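Local coordinates for protein endoglucanase (Acetivibrio cellulolyticus, PDB 5NRM) that is represented here by a type I cohesin domain of a scaffoldin, which binds enzyme-borne dockerins to assemble the cellulosome, at residues 29-33 with 86-90. Numbering follows the deposited sequence.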
loop_
_atom_site.group_PDB
_atom_site.type_symbol
_atom_site.label_atom_id
_atom_site.label_comp_id
_atom_site.label_asym_id
_atom_site.label_seq_id
_atom_site.Cartn_x
_atom_site.Cartn_y
_atom_site.Cartn_z
ATOM N N LYS A 29 14.791 7.658 -11.209
ATOM C CA LYS A 29 15.949 7.748 -10.320
ATOM C C LYS A 29 15.573 8.356 -8.942
ATOM O O LYS A 29 16.309 8.088 -7.977
ATOM C CB LYS A 29 17.122 8.513 -10.966
ATOM C CG LYS A 29 17.793 7.693 -12.079
ATOM C CD LYS A 29 18.771 8.567 -12.866
ATOM C CE LYS A 29 19.079 7.890 -14.194
ATOM N NZ LYS A 29 20.468 8.117 -14.590
ATOM N N ASN A 30 14.406 9.019 -8.811
ATOM C CA ASN A 30 13.937 9.511 -7.506
ATOM C C ASN A 30 13.334 8.441 -6.641
ATOM O O ASN A 30 13.069 8.632 -5.450
ATOM C CB ASN A 30 12.964 10.666 -7.669
ATOM C CG ASN A 30 13.612 11.860 -8.345
ATOM O OD1 ASN A 30 14.772 12.126 -8.156
ATOM N ND2 ASN A 30 12.854 12.566 -9.145
ATOM N N GLY A 31 13.143 7.262 -7.221
ATOM C CA GLY A 31 12.690 6.148 -6.438
ATOM C C GLY A 31 11.233 6.207 -5.943
ATOM O O GLY A 31 10.451 7.102 -6.318
ATOM N N ILE A 32 10.878 5.248 -5.092
ATOM C CA ILE A 32 9.612 5.229 -4.407
ATOM C C ILE A 32 9.876 5.102 -2.923
ATOM O O ILE A 32 10.430 4.072 -2.479
ATOM C CB ILE A 32 8.725 4.067 -4.881
ATOM C CG1 ILE A 32 8.348 4.226 -6.363
ATOM C CG2 ILE A 32 7.508 3.884 -3.980
ATOM C CD1 ILE A 32 7.518 5.419 -6.734
ATOM N N SER A 33 9.486 6.104 -2.145
ATOM C CA SER A 33 9.618 6.124 -0.692
ATOM C C SER A 33 8.343 5.828 0.052
ATOM O O SER A 33 8.414 5.522 1.234
ATOM C CB SER A 33 10.165 7.445 -0.183
ATOM O OG SER A 33 11.478 7.695 -0.676
ATOM N N GLY A 86 16.519 4.416 1.843
ATOM C CA GLY A 86 15.763 3.153 1.779
ATOM C C GLY A 86 14.644 3.117 0.766
ATOM O O GLY A 86 13.679 2.343 0.847
ATOM N N TYR A 87 14.639 4.069 -0.166
ATOM C CA TYR A 87 13.637 4.048 -1.210
ATOM C C TYR A 87 13.857 2.854 -2.158
ATOM O O TYR A 87 14.960 2.328 -2.299
ATOM C CB TYR A 87 13.549 5.347 -2.012
ATOM C CG TYR A 87 14.835 5.911 -2.478
ATOM C CD1 TYR A 87 15.595 6.707 -1.631
ATOM C CD2 TYR A 87 15.338 5.598 -3.719
ATOM C CE1 TYR A 87 16.821 7.227 -2.049
ATOM C CE2 TYR A 87 16.531 6.099 -4.146
ATOM C CZ TYR A 87 17.271 6.892 -3.328
ATOM O OH TYR A 87 18.471 7.335 -3.840
ATOM N N ILE A 88 12.748 2.481 -2.796
ATOM C CA ILE A 88 12.718 1.380 -3.792
ATOM C C ILE A 88 13.212 1.989 -5.061
ATOM O O ILE A 88 12.788 3.063 -5.480
ATOM C CB ILE A 88 11.298 0.802 -3.960
ATOM C CG1 ILE A 88 10.814 0.168 -2.696
ATOM C CG2 ILE A 88 11.266 -0.109 -5.184
ATOM C CD1 ILE A 88 9.361 -0.089 -2.661
ATOM N N SER A 89 14.174 1.338 -5.715
ATOM C CA SER A 89 14.839 1.873 -6.872
ATOM C C SER A 89 14.682 1.019 -8.168
ATOM O O SER A 89 14.873 1.515 -9.301
ATOM C CB SER A 89 16.343 1.941 -6.564
ATOM O OG SER A 89 16.787 0.627 -6.101
ATOM N N THR A 90 14.233 -0.215 -7.970
ATOM C CA THR A 90 14.254 -1.212 -9.036
ATOM C C THR A 90 12.845 -1.654 -9.352
ATOM O O THR A 90 12.046 -1.915 -8.482
ATOM C CB THR A 90 15.072 -2.424 -8.532
ATOM O OG1 THR A 90 16.401 -1.931 -8.311
ATOM C CG2 THR A 90 15.113 -3.537 -9.579
#
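Two reciprocal backbone hydrogen bonds tie Ile32 to Ile88: Ile32 N donates to Ile88 O at 2.9 Å, and Ile88 N to Ile32 O at 2.8 Å. They form a single antiparallel, hydrogen-bonded bridge between two loops at one end of the cohesin β-sandwich, one leading into strand 34-41 and the other into strand 92-101. Beside the bridge, Ile32 CB and Ile88 CB lie 4.3 Å apart, and Ile32 also packs on Phe3, so bulky aliphatic groups suit this buried side. Gly31 fits for two reasons: its phi is positive, at 70°, and a CB there would clash with the Tyr87 ring. Without one, Gly31 CA comes within 3.2 Å of Ile88 O. The tyrosine lies along the bend of 29-33, its flat ring spanning the backbone from Lys29 to Gly31, and it also touches Ser124. Asn30 O sits over one face of the ring, 4.2 Å from Tyr87 CD2, while the short side chain of Ser33 brings Ser33 OG within 3.4 Å of Tyr87 CB, a van der Waals contact.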